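Local coordinates for protein monopolin complex subunit CSM1 (Candida glabrata, PDB 6MJC) that serves as a subunit of the monopolin complex and binds a peptide of the kinetochore protein Dsn1, consistent with a role in recruiting monopolin to kinetochores, at residues 105-108 with 109-113. Sequence-based numbering, arbitrary orientation.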
ATOM      1  N   TYR A 105      -6.151  -5.693   2.974  1.00 45.26           N
ATOM      2  CA  TYR A 105      -5.218  -6.812   2.953  1.00 50.83           C
ATOM      3  C   TYR A 105      -5.922  -8.090   2.517  1.00 51.11           C
ATOM      4  O   TYR A 105      -5.378  -8.875   1.739  1.00 45.76           O
ATOM      5  CB  TYR A 105      -4.574  -6.988   4.333  1.00 46.62           C
ATOM      6  CG  TYR A 105      -3.868  -8.320   4.506  1.00 45.17           C
ATOM      7  CD1 TYR A 105      -2.586  -8.540   3.980  1.00 52.08           C
ATOM      8  CD2 TYR A 105      -4.476  -9.338   5.176  1.00 49.76           C
ATOM      9  CE1 TYR A 105      -1.960  -9.782   4.156  1.00 49.48           C
ATOM     10  CE2 TYR A 105      -3.853 -10.586   5.378  1.00 56.59           C
ATOM     11  CZ  TYR A 105      -2.598 -10.787   4.850  1.00 54.05           C
ATOM     12  OH  TYR A 105      -2.032 -12.023   5.061  1.00 55.18           O
ATOM     13  N   ILE A 106      -7.142  -8.305   2.991  1.00 49.80           N
ATOM     14  CA  ILE A 106      -7.903  -9.487   2.601  1.00 52.75           C
ATOM     15  C   ILE A 106      -8.220  -9.467   1.112  1.00 55.30           C
ATOM     16  O   ILE A 106      -8.092 -10.489   0.431  1.00 53.75           O
ATOM     17  CB  ILE A 106      -9.192  -9.582   3.416  1.00 51.40           C
ATOM     18  CG1 ILE A 106      -8.878  -9.824   4.892  1.00 63.07           C
ATOM     19  CG2 ILE A 106     -10.077 -10.727   2.879  1.00 53.93           C
ATOM     20  CD1 ILE A 106     -10.068  -9.773   5.808  1.00 74.09           C
ATOM     21  N   LYS A 107      -8.702  -8.331   0.602  1.00 45.60           N
ATOM     22  CA  LYS A 107      -9.005  -8.189  -0.829  1.00 47.04           C
ATOM     23  C   LYS A 107      -7.774  -8.463  -1.676  1.00 48.10           C
ATOM     24  O   LYS A 107      -7.823  -9.217  -2.667  1.00 47.39           O
ATOM     25  CB  LYS A 107      -9.526  -6.778  -1.105  1.00 49.14           C
ATOM     26  CG  LYS A 107      -9.796  -6.412  -2.575  1.00 49.95           C
ATOM     27  CD  LYS A 107     -10.829  -7.313  -3.194  1.00 56.19           C
ATOM     28  CE  LYS A 107     -12.228  -6.921  -2.800  1.00 64.06           C
ATOM     29  NZ  LYS A 107     -13.214  -7.662  -3.645  1.00 72.53           N
ATOM     30  N   MET A 108      -6.642  -7.875  -1.294  1.00 47.01           N
ATOM     31  CA  MET A 108      -5.418  -8.100  -2.066  1.00 40.09           C
ATOM     32  C   MET A 108      -5.019  -9.566  -2.017  1.00 48.45           C
ATOM     33  O   MET A 108      -4.659 -10.157  -3.042  1.00 49.18           O
ATOM     34  CB  MET A 108      -4.275  -7.226  -1.551  1.00 43.74           C
ATOM     35  CG  MET A 108      -2.960  -7.425  -2.297  1.00 42.76           C
ATOM     36  SD  MET A 108      -2.935  -6.739  -3.935  1.00 44.29           S
ATOM     37  CE  MET A 108      -2.821  -5.004  -3.505  1.00 40.97           C
ATOM     38  N   SER A 109      -5.090 -10.181  -0.835  1.00 46.47           N
ATOM     39  CA  SER A 109      -4.623 -11.542  -0.695  1.00 45.17           C
ATOM     40  C   SER A 109      -5.511 -12.488  -1.489  1.00 53.38           C
ATOM     41  O   SER A 109      -5.016 -13.378  -2.186  1.00 57.35           O
ATOM     42  CB  SER A 109      -4.584 -11.913   0.789  1.00 52.96           C
ATOM     43  OG  SER A 109      -3.944 -13.167   0.939  1.00 77.66           O
ATOM     44  N   LYS A 110      -6.819 -12.271  -1.451  1.00 53.96           N
ATOM     45  CA  LYS A 110      -7.718 -13.158  -2.168  1.00 56.25           C
ATOM     46  C   LYS A 110      -7.598 -12.954  -3.669  1.00 57.98           C
ATOM     47  O   LYS A 110      -7.671 -13.919  -4.435  1.00 57.50           O
ATOM     48  CB  LYS A 110      -9.153 -12.921  -1.732  1.00 53.36           C
ATOM     49  CG  LYS A 110      -9.486 -13.483  -0.340  1.00 62.75           C
ATOM     50  CD  LYS A 110     -10.969 -13.317  -0.009  1.00 74.10           C
ATOM     51  CE  LYS A 110     -11.303 -13.930   1.359  1.00 91.61           C
ATOM     52  NZ  LYS A 110     -12.698 -13.634   1.803  1.00120.24           N
ATOM     53  N   SER A 111      -7.452 -11.703  -4.103  1.00 51.80           N
ATOM     54  CA  SER A 111      -7.347 -11.417  -5.527  1.00 53.42           C
ATOM     55  C   SER A 111      -6.115 -12.086  -6.111  1.00 57.07           C
ATOM     56  O   SER A 111      -6.180 -12.678  -7.195  1.00 57.30           O
ATOM     57  CB  SER A 111      -7.322  -9.913  -5.765  1.00 51.78           C
ATOM     58  OG  SER A 111      -8.484  -9.287  -5.237  1.00 54.17           O
ATOM     59  N   LEU A 112      -4.990 -12.042  -5.390  1.00 48.79           N
ATOM     60  CA  LEU A 112      -3.773 -12.660  -5.919  1.00 51.90           C
ATOM     61  C   LEU A 112      -3.881 -14.171  -5.988  1.00 53.84           C
ATOM     62  O   LEU A 112      -3.220 -14.774  -6.836  1.00 61.26           O
ATOM     63  CB  LEU A 112      -2.544 -12.292  -5.089  1.00 50.52           C
ATOM     64  CG  LEU A 112      -2.193 -10.823  -5.093  1.00 54.80           C
ATOM     65  CD1 LEU A 112      -1.183 -10.431  -4.015  1.00 50.17           C
ATOM     66  CD2 LEU A 112      -1.630 -10.464  -6.482  1.00 57.60           C
ATOM     67  N   ASN A 113      -4.680 -14.803  -5.113  1.00 57.79           N
ATOM     68  CA  ASN A 113      -4.788 -16.265  -5.082  1.00 71.53           C
ATOM     69  C   ASN A 113      -5.739 -16.810  -6.140  1.00 90.88           C
ATOM     70  O   ASN A 113      -5.606 -17.971  -6.540  1.00133.91           O
ATOM     71  CB  ASN A 113      -5.280 -16.744  -3.711  1.00 76.73           C
ATOM     72  CG  ASN A 113      -4.169 -16.882  -2.705  1.00110.79           C
ATOM     73  OD1 ASN A 113      -3.003 -17.021  -3.072  1.00 89.84           O
ATOM     74  ND2 ASN A 113      -4.521 -16.845  -1.422  1.00157.99           N
TER
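Within helix 101-113, the last helix of the Csm1 globular domain, Lys-107 and Ser-111 meet one turn apart through a doubly used carbonyl. Ser-111 N donates to Lys-107 O over 2.9 Å, the i+4 to i bond of an alpha helix, with an N-H...O angle of 158°, and Ser-111 OG donates to that same Lys-107 O at 2.7 Å. The two donors arrive from opposite faces of the carbonyl plane, the hydroxyl standing 37° out of it and not on a lone pair. A chi1 of -58° places OG beside its own backbone N and folds the hydroxyl back along the helix. Lys-107 lays its CD 3.7 Å from Ser-111 OG; beyond the helix, its NZ has only a long, weak ionic contact with an acidic side chain of the bound peptide.

On the buried side, Met-108 CG comes within 3.9 Å of Leu-112 CD1, the two side chains crossing at a slant, while Leu-112 N donates a hydrogen bond to Met-108 O, 3.0 Å. Both rest on Met-44 of strand 44-52, which identifies this face as the one packed against the sheet. Elsewhere round the helix, Ile-106 CG2 lies 3.8 Å from Lys-110 CE. These side chains run alongside each other in the same direction, and the extended outer chain of Lys-110 passes the CG2 methyl, with CE as the closest atom.

With two donors on one oxygen, the hydroxyl of buried Ser-111 spends its proton on Lys-107 O, inside its own helix, while apolar contact joins the Met-108 and Leu-112 face to the sheet.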